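TRNA (adenine(9)-n1)-methyltransferase (Sulfolobus acidocaldarius, PDB 5A7Z) catalyses the S-adenosyl-L-methionine-dependent methylation of N1 of adenosine 9 in tRNA. Local coordinates at residues P175-P180 against Y222-V227; K109-L114 against H194-I199; R66-L71 against S82-E87; I39-E44 against I78-G83; I102-Y107 against F142-N147. All blocks are in the same frame, centred on the assembly; numbering follows the deposited sequence.

In the fold
The five contacts string out along an elongated chain. Contacts 3 and 4 come first in sequence and lie in the mixed sheet formed by the N-terminal part of the chain; they end on the same piece of chain, share S82 and G83, and have centres 8 Å apart. Contacts 1 and 2 belong to the parallel strands of the mixed sheet of the SPOUT methyltransferase domain, where strands 175-178 and 196-202 run side by side and the two centres are 10 Å apart. On the far side of the chain's centre, contact 3 lies about 49 Å from contact 1, centre to centre. Contact 5 sits between the two sheets, 14 Å from contact 2 and 23 Å from contact 4, centre to centre, where the chain enters the methyltransferase sheet.

Contact 1 (P175-P180 against Y222-V227)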
# COMPACT_ATOMS: atom_id res chain seq x y z
N PRO A 175 -5.78 14.47 2.60
CA PRO A 175 -4.46 14.26 2.02
C PRO A 175 -3.38 14.96 2.76
O PRO A 175 -3.62 16.00 3.38
CB PRO A 175 -4.59 14.86 0.62
CG PRO A 175 -6.02 15.25 0.46
CD PRO A 175 -6.53 15.47 1.84
N VAL A 176 -2.19 14.40 2.72
CA VAL A 176 -1.00 15.13 3.09
C VAL A 176 0.01 14.99 1.96
O VAL A 176 -0.07 14.05 1.17
CB VAL A 176 -0.45 14.61 4.40
CG1 VAL A 176 0.14 13.23 4.21
CG2 VAL A 176 0.57 15.57 4.96
N ILE A 177 0.91 15.97 1.83
CA ILE A 177 1.89 16.00 0.76
C ILE A 177 3.25 15.71 1.38
O ILE A 177 3.66 16.38 2.33
CB ILE A 177 1.98 17.39 0.08
CG1 ILE A 177 0.60 17.96 -0.26
CG2 ILE A 177 2.86 17.33 -1.15
CD1 ILE A 177 -0.29 17.09 -1.12
N LEU A 178 3.95 14.75 0.82
CA LEU A 178 5.27 14.42 1.31
C LEU A 178 6.29 15.29 0.62
O LEU A 178 6.37 15.32 -0.58
CB LEU A 178 5.55 12.93 1.12
CG LEU A 178 4.65 12.21 2.15
CD1 LEU A 178 4.01 10.97 1.60
CD2 LEU A 178 5.40 11.95 3.44
N ASP A 179 7.02 16.04 1.42
CA ASP A 179 7.85 17.12 0.93
C ASP A 179 9.04 17.30 1.88
O ASP A 179 8.87 17.71 3.02
CB ASP A 179 7.02 18.41 0.89
CG ASP A 179 7.75 19.58 0.20
OD1 ASP A 179 8.92 19.42 -0.18
OD2 ASP A 179 7.13 20.65 0.05
N PRO A 180 10.26 16.99 1.40
CA PRO A 180 11.48 17.19 2.21
C PRO A 180 11.59 18.59 2.78
O PRO A 180 12.26 18.80 3.80
CB PRO A 180 12.62 16.95 1.21
CG PRO A 180 11.99 16.92 -0.15
CD PRO A 180 10.57 16.50 0.05
N TYR A 222 -7.67 25.19 -2.12
CA TYR A 222 -7.29 24.26 -1.03
C TYR A 222 -5.84 24.42 -0.65
O TYR A 222 -5.05 24.96 -1.40
CB TYR A 222 -7.56 22.82 -1.38
CG TYR A 222 -8.96 22.53 -1.78
CD1 TYR A 222 -10.00 23.24 -1.24
CD2 TYR A 222 -9.25 21.54 -2.70
CE1 TYR A 222 -11.31 23.00 -1.61
CE2 TYR A 222 -10.57 21.28 -3.07
CZ TYR A 222 -11.59 22.03 -2.53
OH TYR A 222 -12.91 21.81 -2.88
N SER A 223 -5.52 23.95 0.53
CA SER A 223 -4.16 23.89 1.00
C SER A 223 -4.00 22.62 1.82
O SER A 223 -4.68 22.43 2.82
CB SER A 223 -3.83 25.09 1.87
OG SER A 223 -2.43 25.29 1.89
N PHE A 224 -3.13 21.74 1.37
CA PHE A 224 -2.89 20.50 2.07
C PHE A 224 -1.58 20.58 2.82
O PHE A 224 -0.66 21.21 2.36
CB PHE A 224 -2.88 19.36 1.05
CG PHE A 224 -4.16 19.25 0.28
CD1 PHE A 224 -5.36 19.08 0.93
CD2 PHE A 224 -4.16 19.35 -1.11
CE1 PHE A 224 -6.55 18.98 0.23
CE2 PHE A 224 -5.36 19.24 -1.83
CZ PHE A 224 -6.55 19.05 -1.15
N PRO A 225 -1.50 19.92 3.97
CA PRO A 225 -0.29 20.01 4.78
C PRO A 225 0.87 19.37 4.08
O PRO A 225 0.69 18.43 3.32
CB PRO A 225 -0.64 19.23 6.05
CG PRO A 225 -2.06 18.77 5.92
CD PRO A 225 -2.66 19.41 4.72
N ARG A 226 2.06 19.90 4.33
CA ARG A 226 3.27 19.45 3.68
C ARG A 226 4.20 18.92 4.74
O ARG A 226 4.67 19.68 5.59
CB ARG A 226 3.97 20.62 2.99
CG ARG A 226 3.19 21.29 1.88
CD ARG A 226 4.09 21.67 0.70
NE ARG A 226 3.33 21.56 -0.53
CZ ARG A 226 3.70 20.90 -1.62
NH1 ARG A 226 4.88 20.28 -1.70
NH2 ARG A 226 2.88 20.88 -2.65
N VAL A 227 4.56 17.65 4.61
CA VAL A 227 5.08 16.89 5.72
C VAL A 227 6.47 16.37 5.36
O VAL A 227 6.65 15.72 4.33
CB VAL A 227 4.11 15.76 6.07
CG1 VAL A 227 4.79 14.61 6.77
CG2 VAL A 227 2.99 16.32 6.93
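Two neighbouring parallel strands of the SPOUT-fold sheet, 175-178 and 226-228, meet here, with I177 bonded through both its N-H and its C=O: I177 N reaches P225 O at 2.9 Å and V227 N reaches I177 O at 2.8 Å. D179 N binds V227 O, so the ladder runs past the strand end. R226 and I177 are paired on one face of the sheet. There CG2 of I177 sits over one face of the guanidinium, offset toward its rim, while NH1 of R226 gives a salt bridge to OD2 of D179 at 2.9 Å. D179 holds CG anti to its own N (chi1 -172°), which brings OD2 to the arginine; the two planes stand 85° apart, and NH1 comes in from above the carboxylate. R207 also pairs with OD2 of D179, and D210 takes NH2 of R226, which links the strands to the chain around 207-210. On the other face V227 packs near L178, and its CG2 is pressed unusually close to CG2 of V176, 3.2 Å away. At the N-terminal end, P175 CG lies over the F224 ring in a CH-pi contact, 4.1 Å from the centroid, with F224 CB against I177 CG1.

Contact 2 (K109-L114 against H194-I199); sequences KMVIDL and HNVFVI
M110, a selenomethionine, lies alongside the F197 ring, both side chains pointing the same way. Its methyl carbon CE comes within 3.6 Å of F197 CD1, and SE is 5.0 Å from the ring centroid, a Met-aromatic contact with an oblique approach. Bends at chi2 (-73°) and chi3 turn the chain back toward the ring instead of letting it run straight off the sheet. Farther along that face, the CD1 methyls of I112 and I199 meet at 4.1 Å. The other face carries K109, V111, V196 and V198: K109 CB packs on V196 CG2 at 3.9 Å, and the lysine then extends away to a salt bridge with D173. Between the faces runs a regular parallel ladder of five backbone bonds, from K109 N to N195 O through to D113 N to I199 O. The carboxylate of D113 is held by backbone amides, OD1 by G115 and A212 and OD2 by T213, which ties the strand end to the start of helix 211-220. Strand 109-113 is flanked by 148-151 and 196-202, the latter in turn bordering 175-178, while helix 242-255 packs L246 and L250 on M110 and I242 on I112.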
# COMPACT_ATOMS: atom_id res chain seq x y z
N LYS A 109 -4.95 5.79 0.35
CA LYS A 109 -4.58 6.05 -1.04
C LYS A 109 -3.19 6.58 -1.10
O LYS A 109 -2.86 7.52 -0.41
CB LYS A 109 -5.50 7.09 -1.65
CG LYS A 109 -6.90 6.59 -1.83
CD LYS A 109 -7.75 7.68 -2.43
CE LYS A 109 -9.16 7.19 -2.68
NZ LYS A 109 -10.12 8.34 -2.74
N MSE A 110 -2.39 5.99 -1.97
CA MSE A 110 -1.03 6.42 -2.20
C MSE A 110 -1.02 7.00 -3.61
O MSE A 110 -1.32 6.32 -4.58
CB MSE A 110 -0.11 5.19 -2.10
CG MSE A 110 -0.40 4.32 -0.86
SE MSE A 110 0.23 5.25 0.78
CE MSE A 110 -1.34 4.91 1.87
N VAL A 111 -0.65 8.27 -3.72
CA VAL A 111 -0.76 8.99 -4.99
C VAL A 111 0.61 9.41 -5.41
O VAL A 111 1.32 10.08 -4.63
CB VAL A 111 -1.65 10.22 -4.82
CG1 VAL A 111 -1.68 11.03 -6.08
CG2 VAL A 111 -3.06 9.79 -4.43
N ILE A 112 1.04 8.94 -6.57
CA ILE A 112 2.29 9.42 -7.17
C ILE A 112 1.96 10.52 -8.17
O ILE A 112 1.28 10.28 -9.19
CB ILE A 112 3.06 8.30 -7.89
CG1 ILE A 112 3.19 7.05 -6.99
CG2 ILE A 112 4.44 8.79 -8.32
CD1 ILE A 112 3.73 7.36 -5.63
N ASP A 113 2.45 11.72 -7.88
CA ASP A 113 2.12 12.90 -8.69
C ASP A 113 3.21 13.13 -9.74
O ASP A 113 4.27 13.68 -9.45
CB ASP A 113 1.96 14.12 -7.80
CG ASP A 113 1.38 15.34 -8.55
OD1 ASP A 113 1.44 15.41 -9.82
OD2 ASP A 113 0.88 16.25 -7.83
N LEU A 114 2.92 12.73 -10.96
CA LEU A 114 3.86 12.89 -12.05
C LEU A 114 3.47 14.03 -12.99
O LEU A 114 3.95 14.10 -14.10
CB LEU A 114 3.95 11.58 -12.84
CG LEU A 114 4.63 10.39 -12.14
CD1 LEU A 114 4.90 9.29 -13.16
CD2 LEU A 114 5.92 10.79 -11.42
N HIS A 194 -4.06 10.48 8.61
CA HIS A 194 -4.39 10.87 7.26
C HIS A 194 -4.67 9.68 6.40
O HIS A 194 -4.22 8.62 6.69
CB HIS A 194 -3.31 11.73 6.67
CG HIS A 194 -3.35 13.13 7.14
ND1 HIS A 194 -2.78 13.54 8.32
CD2 HIS A 194 -3.91 14.23 6.59
CE1 HIS A 194 -2.98 14.83 8.48
NE2 HIS A 194 -3.67 15.27 7.45
N ASN A 195 -5.45 9.83 5.35
CA ASN A 195 -5.82 8.65 4.56
C ASN A 195 -5.40 8.70 3.09
O ASN A 195 -5.70 7.79 2.32
CB ASN A 195 -7.31 8.34 4.69
CG ASN A 195 -8.18 9.44 4.17
OD1 ASN A 195 -7.70 10.39 3.59
ND2 ASN A 195 -9.48 9.29 4.35
N VAL A 196 -4.77 9.80 2.69
CA VAL A 196 -4.29 9.99 1.30
C VAL A 196 -2.89 10.64 1.34
O VAL A 196 -2.70 11.63 2.02
CB VAL A 196 -5.24 10.87 0.48
CG1 VAL A 196 -4.69 11.11 -0.92
CG2 VAL A 196 -6.62 10.26 0.42
N PHE A 197 -1.94 10.04 0.64
CA PHE A 197 -0.52 10.47 0.67
C PHE A 197 0.00 10.77 -0.70
O PHE A 197 -0.05 9.93 -1.58
CB PHE A 197 0.35 9.41 1.36
CG PHE A 197 -0.13 9.10 2.73
CD1 PHE A 197 -1.23 8.31 2.91
CD2 PHE A 197 0.40 9.77 3.81
CE1 PHE A 197 -1.75 8.11 4.17
CE2 PHE A 197 -0.10 9.55 5.08
CZ PHE A 197 -1.18 8.73 5.26
N VAL A 198 0.45 12.02 -0.90
CA VAL A 198 0.88 12.50 -2.19
C VAL A 198 2.40 12.66 -2.21
O VAL A 198 2.98 13.39 -1.38
CB VAL A 198 0.22 13.85 -2.54
CG1 VAL A 198 0.67 14.33 -3.91
CG2 VAL A 198 -1.31 13.74 -2.53
N ILE A 199 3.03 11.94 -3.15
CA ILE A 199 4.46 11.98 -3.41
C ILE A 199 4.71 12.39 -4.87
O ILE A 199 4.32 11.68 -5.80
CB ILE A 199 5.13 10.59 -3.14
CG1 ILE A 199 4.45 9.91 -1.94
CG2 ILE A 199 6.62 10.77 -2.85
CD1 ILE A 199 4.70 8.42 -1.81

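Contact 3 (R66-L71 against S82-E87); sequences RREGML and SGKGTE
G69 lies against the corner that the chain turns at 83-86, and here the packing is tight. G69 N binds E87 O at 3.0 Å and E87 N returns to G69 O at 3.1 Å, an antiparallel hydrogen-bonded pair. Next to it M70 and S82 make another, M70 N to S82 O at 2.8 Å and S82 N to M70 O at 3.0 Å. One strand therefore bonds to the chain both before and after the corner, with the CA atoms of G69 and K84 only 3.8 Å apart. Neither G69 nor G85 has a side chain, and their backbones come close, G69 O lying 3.3 Å from G85 C. In E87, chi1 of -53° sets CG beside G69 O, at 3.8 Å; the bend at chi2 (-88°) then swings the carboxylate round, with OE1 going to a salt bridge with K79. The solvent side is looser. There the chains of E68 and K84 run side by side in the same direction, though the place of the E68 carboxylate is uncertain, and the M70 side chain leads away from its partner after CB touches K84 O at 3.3 Å. Long strand 60-75 pairs with 78-82 before the corner and with 87-89 after it, while R67 on the same strand makes a cation-pi contact with Y40 of strand 38-40.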
# COMPACT_ATOMS: atom_id res chain seq x y z
N ARG A 66 -10.84 -31.62 3.18
CA ARG A 66 -10.47 -31.81 4.57
C ARG A 66 -8.96 -32.09 4.70
O ARG A 66 -8.44 -32.97 4.07
CB ARG A 66 -11.29 -32.93 5.20
CG ARG A 66 -10.59 -33.67 6.34
CD ARG A 66 -10.99 -33.14 7.70
NE ARG A 66 -12.41 -33.36 7.98
CZ ARG A 66 -12.99 -33.13 9.16
NH1 ARG A 66 -12.27 -32.69 10.19
NH2 ARG A 66 -14.28 -33.34 9.32
N ARG A 67 -8.27 -31.29 5.50
CA ARG A 67 -6.85 -31.44 5.72
C ARG A 67 -6.55 -31.27 7.18
O ARG A 67 -7.33 -30.70 7.94
CB ARG A 67 -6.06 -30.39 4.94
CG ARG A 67 -6.32 -30.37 3.43
CD ARG A 67 -5.79 -31.62 2.77
NE ARG A 67 -4.34 -31.66 2.85
CZ ARG A 67 -3.54 -31.03 2.00
NH1 ARG A 67 -4.07 -30.36 0.99
NH2 ARG A 67 -2.24 -31.07 2.16
N GLU A 68 -5.41 -31.76 7.59
CA GLU A 68 -4.92 -31.47 8.89
C GLU A 68 -3.66 -30.68 8.67
O GLU A 68 -3.15 -30.67 7.59
CB GLU A 68 -4.64 -32.76 9.66
CG GLU A 68 -3.49 -33.55 9.10
CD GLU A 68 -3.19 -34.77 9.95
OE1 GLU A 68 -4.13 -35.58 10.20
OE2 GLU A 68 -2.01 -34.90 10.38
N GLY A 69 -3.18 -30.00 9.68
CA GLY A 69 -1.92 -29.32 9.52
C GLY A 69 -1.58 -28.70 10.82
O GLY A 69 -2.30 -28.86 11.81
N MSE A 70 -0.49 -27.97 10.85
CA MSE A 70 -0.09 -27.34 12.08
C MSE A 70 -0.44 -25.90 11.96
O MSE A 70 -0.37 -25.34 10.89
CB MSE A 70 1.38 -27.64 12.30
CG MSE A 70 2.29 -26.50 11.91
SE MSE A 70 4.02 -26.80 12.80
CE MSE A 70 3.73 -25.77 14.46
N LEU A 71 -0.83 -25.29 13.07
CA LEU A 71 -1.14 -23.87 13.09
C LEU A 71 0.08 -23.02 12.83
O LEU A 71 1.06 -23.11 13.56
CB LEU A 71 -1.75 -23.48 14.44
CG LEU A 71 -2.25 -22.03 14.50
CD1 LEU A 71 -3.35 -21.81 13.46
CD2 LEU A 71 -2.75 -21.67 15.90
N SER A 82 -0.71 -25.46 7.88
CA SER A 82 0.07 -26.08 6.85
C SER A 82 0.83 -27.30 7.38
O SER A 82 1.01 -27.44 8.59
CB SER A 82 1.04 -25.06 6.28
OG SER A 82 1.64 -25.58 5.13
N GLY A 83 1.32 -28.14 6.48
CA GLY A 83 2.12 -29.31 6.87
C GLY A 83 1.26 -30.38 7.53
O GLY A 83 0.20 -30.77 6.98
N LYS A 84 1.69 -30.84 8.70
CA LYS A 84 0.96 -31.86 9.44
C LYS A 84 0.85 -31.51 10.91
O LYS A 84 1.73 -30.85 11.48
CB LYS A 84 1.61 -33.24 9.28
CG LYS A 84 0.75 -34.34 9.88
CD LYS A 84 1.36 -35.73 9.82
CE LYS A 84 0.57 -36.69 10.71
NZ LYS A 84 0.95 -38.10 10.49
N GLY A 85 -0.27 -31.91 11.52
CA GLY A 85 -0.52 -31.57 12.90
C GLY A 85 -1.97 -31.75 13.30
O GLY A 85 -2.74 -32.41 12.60
N THR A 86 -2.35 -31.13 14.40
CA THR A 86 -3.59 -31.49 15.07
C THR A 86 -4.77 -30.64 14.65
O THR A 86 -5.88 -30.86 15.14
CB THR A 86 -3.45 -31.35 16.60
OG1 THR A 86 -2.92 -30.05 16.92
CG2 THR A 86 -2.57 -32.42 17.14
N GLU A 87 -4.54 -29.63 13.81
CA GLU A 87 -5.61 -28.74 13.40
C GLU A 87 -6.25 -29.30 12.13
O GLU A 87 -5.64 -30.06 11.40
CB GLU A 87 -5.07 -27.33 13.18
CG GLU A 87 -4.28 -26.76 14.35
CD GLU A 87 -5.14 -26.03 15.40
OE1 GLU A 87 -6.39 -26.10 15.34
OE2 GLU A 87 -4.55 -25.38 16.29

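Contact 4 (I39-E44 against I78-G83); sequences IYIGHE and IKLISG
The Y40 ring has I81 O and S82 CA over one face, the CA-H making a CH-pi contact 4.2 Å from the ring centroid, and G83 O at its edge, in plane. From that edge the hydroxyl OH donates to G83 O at 3.2 Å, in the carbonyl plane and on a lone pair. With CG anti to the backbone N (chi1 -167°), the ring is carried along the neighbouring strand as far as the corner at G83. At the CD2 side of the ring, CD2 meets I81 CG1 at 3.9 Å, the two side chains crossing at about a right angle. These residues belong to a short parallel pairing of strands 38-40 and 78-82 in the mixed N-terminal sheet: I39 N bonds to K79 O and I81 N to I39 O, while the I41 N to I81 O bond measures 2.9 Å. The chain then leaves the sheet through a type II' turn, I41 to E44, in which G42 takes a positive phi. S82 OG donates to G42 O at 2.6 Å and so pins the turn to the strand. On the face opposite Y40, I41 CG2 packs on L80 CD2 at 4.0 Å, and helix 48-57 lays L51 on I41 and L48 on L80.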
# COMPACT_ATOMS: atom_id res chain seq x y z
N ILE A 39 -7.89 -22.33 7.14
CA ILE A 39 -7.53 -22.53 5.75
C ILE A 39 -6.18 -23.22 5.70
O ILE A 39 -5.22 -22.78 6.39
CB ILE A 39 -7.43 -21.18 5.03
CG1 ILE A 39 -8.79 -20.51 4.97
CG2 ILE A 39 -6.88 -21.36 3.62
CD1 ILE A 39 -8.73 -19.13 4.35
N TYR A 40 -6.09 -24.28 4.89
CA TYR A 40 -4.80 -24.90 4.60
C TYR A 40 -4.12 -24.12 3.48
O TYR A 40 -4.68 -23.99 2.41
CB TYR A 40 -4.98 -26.35 4.17
CG TYR A 40 -3.69 -27.15 4.15
CD1 TYR A 40 -2.84 -27.14 3.04
CD2 TYR A 40 -3.34 -27.94 5.22
CE1 TYR A 40 -1.66 -27.88 3.02
CE2 TYR A 40 -2.15 -28.66 5.23
CZ TYR A 40 -1.32 -28.65 4.12
OH TYR A 40 -0.15 -29.41 4.14
N ILE A 41 -2.95 -23.52 3.78
CA ILE A 41 -2.34 -22.53 2.91
C ILE A 41 -1.11 -23.07 2.20
O ILE A 41 -0.56 -22.41 1.33
CB ILE A 41 -1.92 -21.24 3.69
CG1 ILE A 41 -0.93 -21.55 4.82
CG2 ILE A 41 -3.14 -20.54 4.27
CD1 ILE A 41 -0.16 -20.34 5.27
N GLY A 42 -0.65 -24.25 2.58
CA GLY A 42 0.41 -24.91 1.83
C GLY A 42 1.72 -24.19 2.00
O GLY A 42 2.16 -23.94 3.14
N HIS A 43 2.30 -23.77 0.87
CA HIS A 43 3.57 -23.03 0.84
C HIS A 43 3.39 -21.51 0.85
O HIS A 43 4.38 -20.78 0.82
CB HIS A 43 4.35 -23.39 -0.44
CG HIS A 43 4.58 -24.86 -0.61
ND1 HIS A 43 5.53 -25.55 0.11
CD2 HIS A 43 3.95 -25.77 -1.39
CE1 HIS A 43 5.48 -26.83 -0.22
NE2 HIS A 43 4.54 -26.99 -1.14
N GLU A 44 2.14 -21.02 0.88
CA GLU A 44 1.92 -19.58 0.78
C GLU A 44 2.44 -18.91 2.01
O GLU A 44 2.59 -19.52 3.04
CB GLU A 44 0.43 -19.25 0.58
CG GLU A 44 -0.20 -19.90 -0.64
CD GLU A 44 0.67 -19.81 -1.88
OE1 GLU A 44 1.15 -18.70 -2.19
OE2 GLU A 44 0.90 -20.85 -2.53
N ILE A 78 -8.74 -16.10 11.76
CA ILE A 78 -8.71 -17.20 10.80
C ILE A 78 -7.43 -17.94 11.03
O ILE A 78 -6.37 -17.35 10.95
CB ILE A 78 -8.75 -16.72 9.34
CG1 ILE A 78 -9.78 -15.58 9.12
CG2 ILE A 78 -8.99 -17.90 8.44
CD1 ILE A 78 -11.23 -15.99 9.42
N LYS A 79 -7.52 -19.23 11.32
CA LYS A 79 -6.34 -20.06 11.45
C LYS A 79 -5.76 -20.43 10.09
O LYS A 79 -6.49 -20.96 9.20
CB LYS A 79 -6.68 -21.34 12.20
CG LYS A 79 -7.13 -21.15 13.64
CD LYS A 79 -7.34 -22.51 14.27
CE LYS A 79 -8.08 -22.45 15.59
NZ LYS A 79 -7.88 -23.69 16.40
N LEU A 80 -4.46 -20.20 9.92
CA LEU A 80 -3.76 -20.57 8.69
C LEU A 80 -2.85 -21.70 8.99
O LEU A 80 -1.99 -21.58 9.88
CB LEU A 80 -2.97 -19.39 8.12
CG LEU A 80 -3.77 -18.10 7.92
CD1 LEU A 80 -2.93 -16.97 7.35
CD2 LEU A 80 -4.99 -18.34 7.01
N ILE A 81 -3.09 -22.83 8.35
CA ILE A 81 -2.42 -24.05 8.72
C ILE A 81 -1.72 -24.66 7.57
O ILE A 81 -2.08 -24.44 6.42
CB ILE A 81 -3.38 -25.11 9.30
CG1 ILE A 81 -4.33 -25.66 8.23
CG2 ILE A 81 -4.14 -24.55 10.47
CD1 ILE A 81 -5.23 -26.74 8.74
N SER A 82 -0.71 -25.46 7.88
CA SER A 82 0.07 -26.08 6.85
C SER A 82 0.83 -27.30 7.38
O SER A 82 1.01 -27.44 8.59
CB SER A 82 1.04 -25.06 6.28
OG SER A 82 1.64 -25.58 5.13
N GLY A 83 1.32 -28.14 6.48
CA GLY A 83 2.12 -29.31 6.87
C GLY A 83 1.26 -30.38 7.53
O GLY A 83 0.20 -30.77 6.98

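Contact 5 (I102-Y107 against F142-N147); sequences IHLPEY and FLWDGN
L104 points its CD1 methyl at the six-membered part of the W144 indole, 3.6 Å from CZ2, approaching obliquely with the two side chains crossing at about a right angle. The tryptophan holds its CG between its backbone N and carbonyl carbon (chi1 88°), a position that folds the indole back over its own chain: G146 N lies above the centre of one face, 3.3 Å from the plane. N147 makes the second link. Its CG stands anti to the carbonyl carbon (chi1 -69°), and chi2 of 100° turns the amide so that ND2 meets P105 O at 3.3 Å in a weak, bent bond; P108 O is its stronger partner. On the other end of the amide, OD1 is buried with no polar partner in the model, 4.1 Å from P105 CG. Helix 48-57 closes the nonpolar part, with L56 on L104 and I53 on W144. The contact joins two connecting segments of the methyltransferase domain. Residues 102-107 lead into strand 109-113; the other segment leaves helix 122-142 through a short 3-10 turn and leads into strand 148-151, the parallel neighbour of 109-113, completing a right-handed beta-alpha-beta crossover.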
# COMPACT_ATOMS: atom_id res chain seq x y z
N ILE A 102 -14.49 -9.81 -1.99
CA ILE A 102 -14.22 -9.02 -0.81
C ILE A 102 -14.35 -7.53 -1.11
O ILE A 102 -14.19 -7.09 -2.24
CB ILE A 102 -12.84 -9.34 -0.21
CG1 ILE A 102 -11.71 -8.94 -1.14
CG2 ILE A 102 -12.74 -10.80 0.10
CD1 ILE A 102 -10.35 -9.08 -0.51
N HIS A 103 -14.69 -6.75 -0.10
CA HIS A 103 -14.88 -5.34 -0.33
C HIS A 103 -13.53 -4.65 -0.30
O HIS A 103 -13.00 -4.36 0.76
CB HIS A 103 -15.83 -4.72 0.68
CG HIS A 103 -16.35 -3.37 0.26
ND1 HIS A 103 -17.68 -3.14 -0.02
CD2 HIS A 103 -15.69 -2.22 -0.02
CE1 HIS A 103 -17.82 -1.89 -0.42
NE2 HIS A 103 -16.64 -1.31 -0.43
N LEU A 104 -12.99 -4.38 -1.47
CA LEU A 104 -11.66 -3.83 -1.57
C LEU A 104 -11.62 -2.43 -0.96
O LEU A 104 -12.47 -1.60 -1.24
CB LEU A 104 -11.21 -3.81 -3.03
CG LEU A 104 -11.40 -5.13 -3.79
CD1 LEU A 104 -11.21 -4.92 -5.28
CD2 LEU A 104 -10.46 -6.20 -3.28
N PRO A 105 -10.67 -2.19 -0.06
CA PRO A 105 -10.56 -0.94 0.67
C PRO A 105 -10.32 0.32 -0.21
O PRO A 105 -9.49 0.30 -1.09
CB PRO A 105 -9.35 -1.18 1.59
CG PRO A 105 -8.52 -2.18 0.86
CD PRO A 105 -9.52 -3.08 0.20
N GLU A 106 -11.02 1.40 0.07
CA GLU A 106 -10.76 2.64 -0.64
C GLU A 106 -9.46 3.25 -0.13
O GLU A 106 -8.62 3.72 -0.89
CB GLU A 106 -11.92 3.60 -0.43
CG GLU A 106 -11.77 4.91 -1.19
CD GLU A 106 -13.10 5.63 -1.44
OE1 GLU A 106 -14.17 5.00 -1.22
OE2 GLU A 106 -13.08 6.81 -1.87
N TYR A 107 -9.27 3.16 1.16
CA TYR A 107 -8.20 3.83 1.83
C TYR A 107 -7.29 2.80 2.45
O TYR A 107 -7.72 1.68 2.75
CB TYR A 107 -8.77 4.78 2.91
CG TYR A 107 -9.57 5.94 2.32
CD1 TYR A 107 -8.95 6.90 1.54
CD2 TYR A 107 -10.95 6.02 2.48
CE1 TYR A 107 -9.67 7.92 0.96
CE2 TYR A 107 -11.68 7.04 1.90
CZ TYR A 107 -11.03 7.99 1.14
OH TYR A 107 -11.73 9.03 0.56
N PHE A 142 1.61 -4.68 0.85
CA PHE A 142 0.79 -4.19 1.94
C PHE A 142 -0.70 -4.19 1.62
O PHE A 142 -1.52 -4.63 2.42
CB PHE A 142 1.23 -2.78 2.35
CG PHE A 142 2.65 -2.71 2.86
CD1 PHE A 142 3.71 -2.62 1.97
CD2 PHE A 142 2.91 -2.74 4.21
CE1 PHE A 142 5.01 -2.56 2.43
CE2 PHE A 142 4.21 -2.68 4.68
CZ PHE A 142 5.26 -2.59 3.79
N LEU A 143 -1.05 -3.68 0.44
CA LEU A 143 -2.43 -3.55 0.07
C LEU A 143 -2.68 -4.25 -1.24
O LEU A 143 -2.38 -5.39 -1.35
CB LEU A 143 -2.80 -2.08 -0.04
CG LEU A 143 -2.74 -1.28 1.25
CD1 LEU A 143 -2.59 0.21 1.11
CD2 LEU A 143 -3.84 -1.65 2.22
N TRP A 144 -3.20 -3.55 -2.24
CA TRP A 144 -3.26 -4.06 -3.58
C TRP A 144 -3.15 -2.93 -4.57
O TRP A 144 -3.18 -1.79 -4.18
CB TRP A 144 -4.49 -4.93 -3.80
CG TRP A 144 -5.66 -4.23 -4.21
CD1 TRP A 144 -6.36 -3.34 -3.51
CD2 TRP A 144 -6.30 -4.34 -5.46
NE1 TRP A 144 -7.40 -2.88 -4.23
CE2 TRP A 144 -7.39 -3.48 -5.45
CE3 TRP A 144 -6.05 -5.08 -6.60
CZ2 TRP A 144 -8.22 -3.34 -6.52
CZ3 TRP A 144 -6.88 -4.95 -7.65
CH2 TRP A 144 -7.96 -4.09 -7.60
N ASP A 145 -2.98 -3.26 -5.84
CA ASP A 145 -2.84 -2.28 -6.92
C ASP A 145 -3.77 -1.08 -6.78
O ASP A 145 -3.41 0.01 -7.10
CB ASP A 145 -3.09 -2.87 -8.31
CG ASP A 145 -2.18 -4.02 -8.67
OD1 ASP A 145 -1.70 -4.72 -7.78
OD2 ASP A 145 -1.95 -4.24 -9.84
N GLY A 146 -4.99 -1.32 -6.34
CA GLY A 146 -6.08 -0.32 -6.48
C GLY A 146 -5.93 0.82 -5.50
O GLY A 146 -6.64 1.82 -5.59
N ASN A 147 -5.00 0.68 -4.58
CA ASN A 147 -4.70 1.69 -3.59
C ASN A 147 -3.59 2.59 -4.06
O ASN A 147 -3.17 3.44 -3.38
CB ASN A 147 -4.30 1.06 -2.26
CG ASN A 147 -5.44 0.36 -1.57
OD1 ASN A 147 -5.56 -0.82 -1.63
ND2 ASN A 147 -6.25 1.09 -0.90